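Side-chain contacts in D-isomer specific 2-hydroxyacid dehydrogenase family protein (Desulfovibrio vulgaris, PDB 5TX7), which probably catalyses the NAD-dependent interconversion of D-2-hydroxyacids and 2-oxoacids: residues Val49-Lys53 and Val54-Met58; Ala83-Val87 and Leu88-Val92; Tyr10-Pro14 and Gly15-Trp19; Thr75-Lys79 and Val80-Ala84. All coordinates share one frame; numbering follows the deposited sequence.

Contact 1: residues Val49-Lys53 and Val54-Met58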
ATOM      1  N   VAL A  49      12.426  31.288 -16.967  1.00 46.46           N
ATOM      2  CA  VAL A  49      13.242  30.153 -16.569  1.00 46.66           C
ATOM      3  C   VAL A  49      12.409  29.237 -15.650  1.00 46.05           C
ATOM      4  O   VAL A  49      11.744  29.706 -14.711  1.00 47.78           O
ATOM      5  CB  VAL A  49      14.539  30.614 -15.861  1.00 47.18           C
ATOM      6  CG1 VAL A  49      15.203  29.477 -15.074  1.00 47.68           C
ATOM      7  CG2 VAL A  49      15.504  31.180 -16.877  1.00 47.57           C
ATOM      8  N   LEU A  50      12.453  27.932 -15.927  1.00 45.78           N
ATOM      9  CA  LEU A  50      11.835  26.913 -15.061  1.00 44.53           C
ATOM     10  C   LEU A  50      12.951  26.131 -14.365  1.00 45.14           C
ATOM     11  O   LEU A  50      13.884  25.660 -15.026  1.00 43.77           O
ATOM     12  CB  LEU A  50      10.975  25.965 -15.875  1.00 43.42           C
ATOM     13  CG  LEU A  50       9.948  26.629 -16.805  1.00 46.18           C
ATOM     14  CD1 LEU A  50       9.275  25.556 -17.661  1.00 46.57           C
ATOM     15  CD2 LEU A  50       8.935  27.453 -15.995  1.00 46.90           C
ATOM     16  N   THR A  51      12.870  26.047 -13.038  1.00 42.97           N
ATOM     17  CA  THR A  51      13.836  25.316 -12.246  1.00 43.42           C
ATOM     18  C   THR A  51      13.087  24.476 -11.212  1.00 45.26           C
ATOM     19  O   THR A  51      12.107  24.920 -10.634  1.00 46.87           O
ATOM     20  CB  THR A  51      14.839  26.252 -11.534  1.00 45.64           C
ATOM     21  OG1 THR A  51      15.723  25.484 -10.713  1.00 45.69           O
ATOM     22  CG2 THR A  51      14.145  27.307 -10.640  1.00 46.03           C
ATOM     23  N   ASN A  52      13.537  23.245 -11.022  1.00 47.25           N
ATOM     24  CA  ASN A  52      13.093  22.423  -9.914  1.00 49.44           C
ATOM     25  C   ASN A  52      14.105  22.618  -8.783  1.00 46.64           C
ATOM     26  O   ASN A  52      13.791  23.221  -7.773  1.00 43.61           O
ATOM     27  CB  ASN A  52      12.958  20.953 -10.352  1.00 50.50           C
ATOM     28  CG  ASN A  52      12.182  20.107  -9.360  1.00 50.13           C
ATOM     29  OD1 ASN A  52      12.129  20.407  -8.172  1.00 49.87           O
ATOM     30  ND2 ASN A  52      11.567  19.038  -9.860  1.00 52.51           N
ATOM     31  N   LYS A  53      15.320  22.126  -8.977  1.00 46.41           N
ATOM     32  CA  LYS A  53      16.372  22.209  -7.962  1.00 48.76           C
ATOM     33  C   LYS A  53      17.642  22.903  -8.454  1.00 47.00           C
ATOM     34  O   LYS A  53      18.640  22.903  -7.742  1.00 52.28           O
ATOM     35  CB  LYS A  53      16.724  20.796  -7.446  1.00 47.12           C
ATOM     36  CG  LYS A  53      15.594  20.053  -6.767  1.00 48.19           C
ATOM     37  CD  LYS A  53      15.115  20.734  -5.492  1.00 50.25           C
ATOM     38  CE  LYS A  53      13.980  19.951  -4.828  1.00 51.04           C
ATOM     39  NZ  LYS A  53      12.642  20.287  -5.401  1.00 50.10           N
ATOM     40  N   VAL A  54      17.628  23.486  -9.650  1.00 46.34           N
ATOM     41  CA  VAL A  54      18.788  24.247 -10.127  1.00 47.45           C
ATOM     42  C   VAL A  54      18.822  25.576  -9.363  1.00 48.16           C
ATOM     43  O   VAL A  54      17.826  26.292  -9.331  1.00 48.00           O
ATOM     44  CB  VAL A  54      18.746  24.487 -11.637  1.00 47.43           C
ATOM     45  CG1 VAL A  54      19.894  25.396 -12.068  1.00 49.53           C
ATOM     46  CG2 VAL A  54      18.836  23.148 -12.369  1.00 48.19           C
ATOM     47  N   PRO A  55      19.952  25.880  -8.716  1.00 48.65           N
ATOM     48  CA  PRO A  55      20.005  27.078  -7.876  1.00 51.06           C
ATOM     49  C   PRO A  55      20.115  28.373  -8.672  1.00 49.33           C
ATOM     50  O   PRO A  55      20.768  28.378  -9.701  1.00 50.31           O
ATOM     51  CB  PRO A  55      21.258  26.854  -7.011  1.00 52.53           C
ATOM     52  CG  PRO A  55      22.090  25.905  -7.792  1.00 53.98           C
ATOM     53  CD  PRO A  55      21.165  25.055  -8.588  1.00 51.12           C
ATOM     54  N   LEU A  56      19.458  29.434  -8.198  1.00 48.65           N
ATOM     55  CA  LEU A  56      19.567  30.770  -8.788  1.00 50.10           C
ATOM     56  C   LEU A  56      19.808  31.798  -7.694  1.00 52.11           C
ATOM     57  O   LEU A  56      18.918  32.093  -6.899  1.00 52.25           O
ATOM     58  CB  LEU A  56      18.300  31.119  -9.553  1.00 50.76           C
ATOM     59  CG  LEU A  56      17.958  30.216 -10.735  1.00 51.30           C
ATOM     60  CD1 LEU A  56      16.535  30.502 -11.197  1.00 51.24           C
ATOM     61  CD2 LEU A  56      18.969  30.409 -11.864  1.00 52.13           C
ATOM     62  N   ASP A  57      21.026  32.325  -7.664  1.00 52.87           N
ATOM     63  CA  ASP A  57      21.444  33.341  -6.687  1.00 54.93           C
ATOM     64  C   ASP A  57      21.439  34.732  -7.325  1.00 55.59           C
ATOM     65  O   ASP A  57      21.052  34.885  -8.476  1.00 53.81           O
ATOM     66  CB  ASP A  57      22.836  32.972  -6.126  1.00 58.06           C
ATOM     67  CG  ASP A  57      23.949  33.005  -7.180  1.00 60.01           C
ATOM     68  OD1 ASP A  57      23.678  33.107  -8.390  1.00 63.01           O
ATOM     69  OD2 ASP A  57      25.121  32.927  -6.792  1.00 66.95           O
ATOM     70  N   MET A  58      21.863  35.755  -6.581  1.00 58.51           N
ATOM     71  CA  MET A  58      21.927  37.137  -7.088  1.00 58.02           C
ATOM     72  C   MET A  58      22.809  37.269  -8.315  1.00 58.38           C
ATOM     73  O   MET A  58      22.472  37.982  -9.256  1.00 59.48           O
ATOM     74  CB  MET A  58      22.501  38.077  -6.015  1.00 60.00           C
ATOM     75  CG  MET A  58      22.748  39.526  -6.444  1.00 61.10           C
ATOM     76  SD  MET A  58      21.205  40.388  -6.791  1.00 64.25           S
ATOM     77  CE  MET A  58      20.720  40.880  -5.134  1.00 66.21           C
TER
HETATM   78  O   HOH W   1      15.531  25.592  -7.563  1.00 63.59           O
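From V49 to T51 the chain is the end of a parallel strand; it then turns sharply at N52 and K53, and V54-L56 comes back in extended form until D57 caps helix 58-62. The turn brings T51 level with V54. T51 OG1 donates to V54 O at 2.6 Å, in the carbonyl plane and on a lone pair. Its chi1 of 177° sets the hydroxyl opposite the main-chain N, facing the returning chain. Water 1 gives its protons to N52 O and V54 O (3.0 Å for the latter), so V54 O takes both a hydroxyl and a water. The methyl side of T51 is apolar: CG2 meets L56 CD1 tip to tip at 4.0 Å, and V49 CG1 lies 4.2 Å from the same L56 CD1. On the outer side of the turn, K53 bends back at chi2 and chi4, bringing NZ within 2.8 Å of N52 OD1 in a hydrogen bond. That lysine also makes a cation-pi contact with W136 of the second subunit, while D8 accepts from the backbone N of N52 and K53. L56 packs on I39 of helix 39-43 and on V70 of strand 69-72, so this beta-alpha connection touches both a helix and a neighbouring strand of the parallel sheet.

Contact 2: residues Ala83-Val87 and Leu88-Val92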
ATOM      1  N   ALA A  83      14.278  36.772  -2.937  1.00 61.86           N
ATOM      2  CA  ALA A  83      14.431  38.181  -2.529  1.00 64.26           C
ATOM      3  C   ALA A  83      15.267  38.973  -3.549  1.00 63.35           C
ATOM      4  O   ALA A  83      14.883  40.058  -3.959  1.00 65.75           O
ATOM      5  CB  ALA A  83      15.056  38.279  -1.134  1.00 64.87           C
ATOM      6  N   ALA A  84      16.401  38.413  -3.956  1.00 63.53           N
ATOM      7  CA  ALA A  84      17.227  39.008  -5.004  1.00 65.13           C
ATOM      8  C   ALA A  84      16.447  39.153  -6.310  1.00 63.16           C
ATOM      9  O   ALA A  84      16.537  40.175  -6.985  1.00 65.26           O
ATOM     10  CB  ALA A  84      18.479  38.171  -5.244  1.00 66.95           C
ATOM     11  N   ALA A  85      15.688  38.122  -6.661  1.00 58.57           N
ATOM     12  CA  ALA A  85      14.805  38.190  -7.826  1.00 58.04           C
ATOM     13  C   ALA A  85      13.816  39.355  -7.729  1.00 58.68           C
ATOM     14  O   ALA A  85      13.613  40.080  -8.711  1.00 61.91           O
ATOM     15  CB  ALA A  85      14.074  36.867  -8.025  1.00 54.73           C
ATOM     16  N   GLY A  86      13.229  39.539  -6.547  1.00 56.86           N
ATOM     17  CA  GLY A  86      12.282  40.614  -6.294  1.00 58.87           C
ATOM     18  C   GLY A  86      12.853  41.991  -6.582  1.00 62.50           C
ATOM     19  O   GLY A  86      12.272  42.758  -7.373  1.00 60.60           O
ATOM     20  N   VAL A  87      14.012  42.288  -5.988  1.00 64.21           N
ATOM     21  CA  VAL A  87      14.625  43.620  -6.111  1.00 67.09           C
ATOM     22  C   VAL A  87      15.027  43.944  -7.558  1.00 66.55           C
ATOM     23  O   VAL A  87      14.996  45.109  -7.966  1.00 69.44           O
ATOM     24  CB  VAL A  87      15.807  43.851  -5.111  1.00 70.95           C
ATOM     25  CG1 VAL A  87      15.363  43.607  -3.665  1.00 71.08           C
ATOM     26  CG2 VAL A  87      17.032  43.004  -5.426  1.00 71.20           C
ATOM     27  N   LEU A  88      15.375  42.905  -8.324  1.00 64.58           N
ATOM     28  CA  LEU A  88      15.589  43.002  -9.775  1.00 64.04           C
ATOM     29  C   LEU A  88      14.281  43.023 -10.596  1.00 61.75           C
ATOM     30  O   LEU A  88      14.326  43.093 -11.830  1.00 63.58           O
ATOM     31  CB  LEU A  88      16.468  41.831 -10.265  1.00 62.68           C
ATOM     32  CG  LEU A  88      17.875  41.664  -9.690  1.00 62.76           C
ATOM     33  CD1 LEU A  88      18.479  40.353 -10.190  1.00 61.92           C
ATOM     34  CD2 LEU A  88      18.772  42.831 -10.056  1.00 64.58           C
ATOM     35  N   GLY A  89      13.132  42.947  -9.927  1.00 60.48           N
ATOM     36  CA  GLY A  89      11.822  43.017 -10.579  1.00 61.16           C
ATOM     37  C   GLY A  89      11.382  41.743 -11.266  1.00 58.18           C
ATOM     38  O   GLY A  89      10.647  41.799 -12.243  1.00 58.78           O
ATOM     39  N   ILE A  90      11.810  40.593 -10.741  1.00 56.63           N
ATOM     40  CA  ILE A  90      11.480  39.280 -11.297  1.00 53.91           C
ATOM     41  C   ILE A  90      10.544  38.559 -10.329  1.00 52.66           C
ATOM     42  O   ILE A  90      10.986  38.124  -9.276  1.00 51.38           O
ATOM     43  CB  ILE A  90      12.761  38.435 -11.512  1.00 53.54           C
ATOM     44  CG1 ILE A  90      13.701  39.135 -12.512  1.00 53.07           C
ATOM     45  CG2 ILE A  90      12.413  37.028 -12.026  1.00 52.40           C
ATOM     46  CD1 ILE A  90      15.118  38.621 -12.481  1.00 53.70           C
ATOM     47  N   PRO A  91       9.246  38.435 -10.671  1.00 55.15           N
ATOM     48  CA  PRO A  91       8.350  37.581  -9.881  1.00 53.10           C
ATOM     49  C   PRO A  91       8.798  36.129  -9.906  1.00 50.29           C
ATOM     50  O   PRO A  91       9.244  35.648 -10.948  1.00 52.25           O
ATOM     51  CB  PRO A  91       6.999  37.706 -10.595  1.00 56.26           C
ATOM     52  CG  PRO A  91       7.097  38.902 -11.481  1.00 59.60           C
ATOM     53  CD  PRO A  91       8.550  39.072 -11.809  1.00 58.48           C
ATOM     54  N   VAL A  92       8.691  35.444  -8.774  1.00 49.11           N
ATOM     55  CA  VAL A  92       8.988  34.017  -8.690  1.00 49.00           C
ATOM     56  C   VAL A  92       7.716  33.327  -8.237  1.00 48.80           C
ATOM     57  O   VAL A  92       7.161  33.672  -7.186  1.00 49.59           O
ATOM     58  CB  VAL A  92      10.131  33.693  -7.704  1.00 49.10           C
ATOM     59  CG1 VAL A  92      10.434  32.208  -7.703  1.00 48.54           C
ATOM     60  CG2 VAL A  92      11.386  34.455  -8.084  1.00 48.48           C
TER
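Backbone hydrogen bonds hold A84-G86 to L88-I90. L88 N still reaches back to A84 O in the helical manner, at 3.3 Å and with an N-H...O angle of 160°. Beyond it the pattern changes: I90 N donates to A85 O at 2.8 Å, and G89 N donates to G86 O at 2.7 Å, both donors standing above the plane of the carbonyl they meet. These two bonds, with G89 at a positive phi of 78°, make a Schellman motif that ends helix 82-87 and sends the chain toward strand 92-93, one of the two outermost strands of its sheet within this chain. A phi of that sign suits glycine.

Apolar packing follows the reversal. A85 CB is met by V92 CG2 at 3.6 Å and by I90 CB at 4.0 Å, so the methyl sits between the helix and the departing chain. L88 folds over the last turn, its CG 3.4 Å from A84 O, and its side chain continues onto L61 and Q62 of helix 58-62. I90 instead packs against V70 of strand 69-72.

Polar groups on the exit path turn to the C-terminal part of the chain: N319 donates through ND2 to I90 O and accepts V92 N through OD1.

Contact 3: residues Tyr10-Pro14 and Gly15-Trp19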
ATOM      1  N   TYR A  10      14.097  16.820 -16.555  1.00 41.86           N
ATOM      2  CA  TYR A  10      14.022  15.363 -16.643  1.00 43.66           C
ATOM      3  C   TYR A  10      13.150  14.751 -15.541  1.00 41.69           C
ATOM      4  O   TYR A  10      12.256  13.976 -15.847  1.00 45.45           O
ATOM      5  CB  TYR A  10      15.412  14.734 -16.634  1.00 42.78           C
ATOM      6  CG  TYR A  10      15.381  13.239 -16.838  1.00 43.07           C
ATOM      7  CD1 TYR A  10      14.997  12.684 -18.066  1.00 45.12           C
ATOM      8  CD2 TYR A  10      15.692  12.376 -15.806  1.00 41.81           C
ATOM      9  CE1 TYR A  10      14.963  11.306 -18.248  1.00 46.04           C
ATOM     10  CE2 TYR A  10      15.664  11.010 -15.976  1.00 44.72           C
ATOM     11  CZ  TYR A  10      15.298  10.463 -17.194  1.00 47.45           C
ATOM     12  OH  TYR A  10      15.288   9.078 -17.339  1.00 48.49           O
ATOM     13  N   THR A  11      13.400  15.111 -14.285  1.00 41.26           N
ATOM     14  CA  THR A  11      12.604  14.613 -13.153  1.00 42.57           C
ATOM     15  C   THR A  11      11.102  14.974 -13.250  1.00 41.87           C
ATOM     16  O   THR A  11      10.259  14.161 -12.878  1.00 45.72           O
ATOM     17  CB  THR A  11      13.146  15.088 -11.775  1.00 44.08           C
ATOM     18  OG1 THR A  11      13.222  16.512 -11.739  1.00 45.95           O
ATOM     19  CG2 THR A  11      14.554  14.521 -11.495  1.00 46.01           C
ATOM     20  N   LEU A  12      10.758  16.149 -13.782  1.00 40.21           N
ATOM     21  CA  LEU A  12       9.344  16.448 -14.046  1.00 40.13           C
ATOM     22  C   LEU A  12       8.754  15.582 -15.167  1.00 40.62           C
ATOM     23  O   LEU A  12       7.628  15.083 -15.037  1.00 41.70           O
ATOM     24  CB  LEU A  12       9.128  17.913 -14.367  1.00 41.23           C
ATOM     25  CG  LEU A  12       7.688  18.316 -14.764  1.00 43.43           C
ATOM     26  CD1 LEU A  12       6.640  17.974 -13.704  1.00 43.66           C
ATOM     27  CD2 LEU A  12       7.648  19.791 -15.079  1.00 43.46           C
ATOM     28  N   ASN A  13       9.495  15.418 -16.261  1.00 40.83           N
ATOM     29  CA  ASN A  13       9.002  14.678 -17.433  1.00 41.00           C
ATOM     30  C   ASN A  13      10.090  13.830 -18.054  1.00 42.03           C
ATOM     31  O   ASN A  13      10.742  14.261 -19.010  1.00 43.83           O
ATOM     32  CB  ASN A  13       8.441  15.626 -18.501  1.00 40.54           C
ATOM     33  CG  ASN A  13       7.904  14.889 -19.726  1.00 40.29           C
ATOM     34  OD1 ASN A  13       7.753  13.679 -19.739  1.00 39.04           O
ATOM     35  ND2 ASN A  13       7.600  15.641 -20.752  1.00 41.95           N
ATOM     36  N   PRO A  14      10.269  12.603 -17.547  1.00 43.14           N
ATOM     37  CA  PRO A  14      11.241  11.673 -18.124  1.00 44.10           C
ATOM     38  C   PRO A  14      10.596  10.840 -19.240  1.00 43.90           C
ATOM     39  O   PRO A  14      10.764   9.609 -19.296  1.00 45.54           O
ATOM     40  CB  PRO A  14      11.625  10.819 -16.918  1.00 44.39           C
ATOM     41  CG  PRO A  14      10.321  10.715 -16.164  1.00 44.37           C
ATOM     42  CD  PRO A  14       9.679  12.056 -16.310  1.00 43.26           C
ATOM     43  N   GLY A  15       9.838  11.507 -20.108  1.00 45.66           N
ATOM     44  CA  GLY A  15       9.256  10.894 -21.292  1.00 46.57           C
ATOM     45  C   GLY A  15       7.844  10.337 -21.151  1.00 49.90           C
ATOM     46  O   GLY A  15       7.335   9.740 -22.101  1.00 54.83           O
ATOM     47  N   ASP A  16       7.201  10.515 -19.990  1.00 45.57           N
ATOM     48  CA  ASP A  16       5.877   9.916 -19.754  1.00 46.10           C
ATOM     49  C   ASP A  16       4.719  10.902 -19.642  1.00 45.32           C
ATOM     50  O   ASP A  16       3.584  10.487 -19.521  1.00 48.16           O
ATOM     51  CB  ASP A  16       5.901   8.958 -18.552  1.00 48.86           C
ATOM     52  CG  ASP A  16       6.290   9.630 -17.234  1.00 51.21           C
ATOM     53  OD1 ASP A  16       6.542  10.842 -17.177  1.00 55.03           O
ATOM     54  OD2 ASP A  16       6.385   8.914 -16.228  1.00 56.00           O
ATOM     55  N   ILE A  17       5.008  12.197 -19.653  1.00 44.68           N
ATOM     56  CA  ILE A  17       3.996  13.239 -19.719  1.00 45.07           C
ATOM     57  C   ILE A  17       4.387  14.149 -20.890  1.00 45.41           C
ATOM     58  O   ILE A  17       5.168  13.740 -21.736  1.00 49.64           O
ATOM     59  CB  ILE A  17       3.796  13.971 -18.361  1.00 44.10           C
ATOM     60  CG1 ILE A  17       5.055  14.715 -17.902  1.00 43.24           C
ATOM     61  CG2 ILE A  17       3.389  12.966 -17.315  1.00 45.71           C
ATOM     62  CD1 ILE A  17       4.854  15.590 -16.693  1.00 41.46           C
ATOM     63  N   SER A  18       3.823  15.346 -20.954  1.00 44.53           N
ATOM     64  CA  SER A  18       3.950  16.217 -22.112  1.00 44.48           C
ATOM     65  C   SER A  18       4.256  17.653 -21.695  1.00 42.65           C
ATOM     66  O   SER A  18       3.654  18.170 -20.758  1.00 41.62           O
ATOM     67  CB  SER A  18       2.641  16.201 -22.895  1.00 44.72           C
ATOM     68  OG  SER A  18       2.708  17.083 -23.998  1.00 45.76           O
ATOM     69  N   TRP A  19       5.187  18.281 -22.412  1.00 43.61           N
ATOM     70  CA  TRP A  19       5.462  19.714 -22.261  1.00 46.21           C
ATOM     71  C   TRP A  19       4.437  20.571 -23.027  1.00 47.31           C
ATOM     72  O   TRP A  19       4.500  21.794 -22.961  1.00 48.46           O
ATOM     73  CB  TRP A  19       6.879  20.048 -22.754  1.00 45.31           C
ATOM     74  CG  TRP A  19       7.931  19.488 -21.909  1.00 44.65           C
ATOM     75  CD1 TRP A  19       8.624  18.333 -22.119  1.00 45.65           C
ATOM     76  CD2 TRP A  19       8.420  20.032 -20.690  1.00 44.64           C
ATOM     77  NE1 TRP A  19       9.513  18.122 -21.097  1.00 44.57           N
ATOM     78  CE2 TRP A  19       9.415  19.158 -20.207  1.00 42.89           C
ATOM     79  CE3 TRP A  19       8.114  21.186 -19.947  1.00 45.61           C
ATOM     80  CZ2 TRP A  19      10.105  19.393 -19.019  1.00 40.64           C
ATOM     81  CZ3 TRP A  19       8.801  21.420 -18.758  1.00 42.00           C
ATOM     82  CH2 TRP A  19       9.784  20.512 -18.308  1.00 41.16           C
TER
HETATM   83  O   HOH W   2      11.784  16.413 -20.305  1.00 44.48           O
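N13 meets G15, I17 and W19 across this loop, and its amide does most of the polar work. OD1 accepts from I17 N at 3.1 Å, with a fairly straight N-H...O angle of 161°, although the donor stands above the amide plane. G15 N shares its proton weakly between two oxygens of N13: OD1, an Asx-turn bond, and O, at 3.1 Å, which closes the inverse gamma turn centred on P14. From the other end of the amide, ND2 gives a weak bond to I17 O at 3.2 Å. A chi1 of -179° sends the amide out over the returning chain, where it can serve both backbone groups of I17.

ND2 also lies 3.2 Å from W19 CD1, with amide and indole planes 40° apart. The indole N-H has a different acceptor: water 2 sits in the ring plane at the edge, accepts from W19 NE1 at 3.0 Å and donates to N13 O at 2.7 Å. The side chains of L12 and W19 cross at a slant, L12 CD2 lying 3.9 Å from W19 CH2, while I17 CD1 comes to L12 CD1.

The acid is satisfied elsewhere. D16 OD1 forms a salt bridge with R295 NH1, a nitrogen that also serves L12 O, and S18 OG accepts from A20 N at the start of helix 20-23. P14 packs on W139 and D16 on T142 of the second subunit. Chemically, one asparagine amide stands in for regular backbone pairing; since most bonds here are weak, many small contributions probably hold the loop, water 2 and the D16-R295 bridge among them.

Contact 4: residues Thr75-Lys79 and Val80-Ala84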
ATOM      1  N   THR A  75       6.916  22.933  -4.672  1.00 49.08           N
ATOM      2  CA  THR A  75       6.348  23.801  -3.651  1.00 51.73           C
ATOM      3  C   THR A  75       7.477  24.566  -2.956  1.00 51.82           C
ATOM      4  O   THR A  75       7.331  25.746  -2.623  1.00 53.27           O
ATOM      5  CB  THR A  75       5.564  22.975  -2.618  1.00 53.55           C
ATOM      6  OG1 THR A  75       4.638  22.107  -3.298  1.00 50.62           O
ATOM      7  CG2 THR A  75       4.797  23.892  -1.679  1.00 56.17           C
ATOM      8  N   GLY A  76       8.593  23.878  -2.730  1.00 50.49           N
ATOM      9  CA  GLY A  76       9.779  24.484  -2.154  1.00 50.81           C
ATOM     10  C   GLY A  76      10.604  25.232  -3.168  1.00 50.72           C
ATOM     11  O   GLY A  76      10.669  24.860  -4.340  1.00 52.17           O
ATOM     12  N   TYR A  77      11.238  26.298  -2.705  1.00 52.92           N
ATOM     13  CA  TYR A  77      12.058  27.174  -3.541  1.00 53.40           C
ATOM     14  C   TYR A  77      13.326  27.592  -2.776  1.00 56.23           C
ATOM     15  O   TYR A  77      13.851  28.690  -2.973  1.00 56.17           O
ATOM     16  CB  TYR A  77      11.221  28.386  -4.010  1.00 51.77           C
ATOM     17  CG  TYR A  77      10.450  29.058  -2.901  1.00 52.73           C
ATOM     18  CD1 TYR A  77      11.037  30.062  -2.117  1.00 54.81           C
ATOM     19  CD2 TYR A  77       9.142  28.693  -2.622  1.00 52.89           C
ATOM     20  CE1 TYR A  77      10.344  30.660  -1.080  1.00 54.62           C
ATOM     21  CE2 TYR A  77       8.434  29.289  -1.588  1.00 54.80           C
ATOM     22  CZ  TYR A  77       9.034  30.276  -0.818  1.00 56.39           C
ATOM     23  OH  TYR A  77       8.338  30.874   0.221  1.00 58.30           O
ATOM     24  N   ASP A  78      13.839  26.689  -1.937  1.00 60.04           N
ATOM     25  CA  ASP A  78      14.931  27.019  -1.001  1.00 66.26           C
ATOM     26  C   ASP A  78      16.247  27.336  -1.713  1.00 61.82           C
ATOM     27  O   ASP A  78      17.069  28.062  -1.173  1.00 63.29           O
ATOM     28  CB  ASP A  78      15.136  25.897   0.046  1.00 73.76           C
ATOM     29  CG  ASP A  78      15.566  26.447   1.427  1.00 87.82           C
ATOM     30  OD1 ASP A  78      14.905  27.385   1.949  1.00 89.70           O
ATOM     31  OD2 ASP A  78      16.561  25.937   2.002  1.00 96.90           O
ATOM     32  N   LYS A  79      16.437  26.791  -2.920  1.00 60.02           N
ATOM     33  CA  LYS A  79      17.637  27.038  -3.738  1.00 60.82           C
ATOM     34  C   LYS A  79      17.528  28.278  -4.662  1.00 56.92           C
ATOM     35  O   LYS A  79      18.452  28.572  -5.400  1.00 54.73           O
ATOM     36  CB  LYS A  79      18.004  25.772  -4.529  1.00 60.91           C
ATOM     37  CG  LYS A  79      18.422  24.604  -3.625  1.00 67.00           C
ATOM     38  CD  LYS A  79      18.671  23.288  -4.363  1.00 70.08           C
ATOM     39  CE  LYS A  79      20.142  23.081  -4.736  1.00 73.85           C
ATOM     40  NZ  LYS A  79      20.365  22.003  -5.759  1.00 72.10           N
ATOM     41  N   VAL A  80      16.410  29.001  -4.606  1.00 53.82           N
ATOM     42  CA  VAL A  80      16.224  30.219  -5.373  1.00 55.15           C
ATOM     43  C   VAL A  80      16.207  31.427  -4.442  1.00 54.49           C
ATOM     44  O   VAL A  80      15.349  31.525  -3.582  1.00 54.78           O
ATOM     45  CB  VAL A  80      14.896  30.181  -6.154  1.00 56.03           C
ATOM     46  CG1 VAL A  80      14.710  31.460  -6.974  1.00 58.49           C
ATOM     47  CG2 VAL A  80      14.869  28.967  -7.081  1.00 57.09           C
ATOM     48  N   ASP A  81      17.147  32.354  -4.631  1.00 54.53           N
ATOM     49  CA  ASP A  81      17.155  33.601  -3.871  1.00 56.40           C
ATOM     50  C   ASP A  81      16.048  34.511  -4.402  1.00 55.89           C
ATOM     51  O   ASP A  81      16.301  35.395  -5.217  1.00 56.11           O
ATOM     52  CB  ASP A  81      18.527  34.283  -3.937  1.00 58.41           C
ATOM     53  CG  ASP A  81      18.643  35.457  -2.969  1.00 61.04           C
ATOM     54  OD1 ASP A  81      17.595  35.941  -2.475  1.00 63.38           O
ATOM     55  OD2 ASP A  81      19.776  35.907  -2.692  1.00 61.40           O
ATOM     56  N   VAL A  82      14.825  34.269  -3.931  1.00 54.89           N
ATOM     57  CA  VAL A  82      13.644  34.963  -4.447  1.00 56.74           C
ATOM     58  C   VAL A  82      13.596  36.430  -4.028  1.00 59.94           C
ATOM     59  O   VAL A  82      12.932  37.235  -4.691  1.00 59.47           O
ATOM     60  CB  VAL A  82      12.306  34.257  -4.105  1.00 55.21           C
ATOM     61  CG1 VAL A  82      12.293  32.826  -4.637  1.00 53.75           C
ATOM     62  CG2 VAL A  82      12.003  34.279  -2.611  1.00 56.64           C
ATOM     63  N   ALA A  83      14.278  36.772  -2.937  1.00 61.86           N
ATOM     64  CA  ALA A  83      14.431  38.181  -2.529  1.00 64.26           C
ATOM     65  C   ALA A  83      15.267  38.973  -3.549  1.00 63.35           C
ATOM     66  O   ALA A  83      14.883  40.058  -3.959  1.00 65.75           O
ATOM     67  CB  ALA A  83      15.056  38.279  -1.134  1.00 64.87           C
ATOM     68  N   ALA A  84      16.401  38.413  -3.956  1.00 63.53           N
ATOM     69  CA  ALA A  84      17.227  39.008  -5.004  1.00 65.13           C
ATOM     70  C   ALA A  84      16.447  39.153  -6.310  1.00 63.16           C
ATOM     71  O   ALA A  84      16.537  40.175  -6.985  1.00 65.26           O
ATOM     72  CB  ALA A  84      18.479  38.171  -5.244  1.00 66.95           C
TER
HETATM   73  O   HOH W   3      15.286  30.752  -0.705  1.00 57.76           O
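Y77 and V80 close a type I beta turn: V80 N donates to Y77 O at 3.1 Å, with an N-H...O angle of 160° and the donor above the carbonyl plane. That bond and V80 form the packed centre of the contact; V80, the buried one of the touching residues, has CB 3.7 Å from Y77 O. Flanking it, the side chains of Y77 and V82 cross at about a right angle, Y77 CD1 resting 3.9 Å from V82 CG1. Y77 has chi1 at 48°, which stands the ring up beside its own backbone and over toward the valine; the ring also touches N94 and V318.

This is the connection from strand 69-72 into helix 82-87, one beta-alpha step of the flavodoxin-like parallel sheet. D81 starts the helix as its N-cap, OD1 accepting at 3.1 Å from A84 N, which stands above the carboxylate plane. The same residue centres an inverse gamma turn, whose bond from V82 N to V80 O is weak.

The outer side is looser. D78 is exposed and points its CB away from the returning chain. Water 3 lies near D78 O and V80 O, 3.0 Å from V80 O, though it has more acceptors around it than protons to give. K79 is exposed too, yet its end is not idle: the chain bends at chi3 and NZ donates to K53 O, while the backbones of K79 and D81 both bond to L56.

Overall arrangement
From the N terminus, contact 3 comes first, closing the loop between strand 3-6 and helix 20-23. Contact 1 shapes the turn after strand 48-51, and contact 4 does the same after strand 69-72. Contact 2 then ends helix 82-87 and leads into strand 92-93. All four are local and follow in series; none nests or crosses, but contacts 4 and 2 overlap at A83 and A84. Contacts 1 and 4, centres about 8 Å apart, join the loops after neighbouring strands through L56 O with D81 N and K53 O with K79 NZ. M58 on A84 ties the start of helix 58-62 to helix 82-87. Contact 3 reaches contact 1 through T11 and N52.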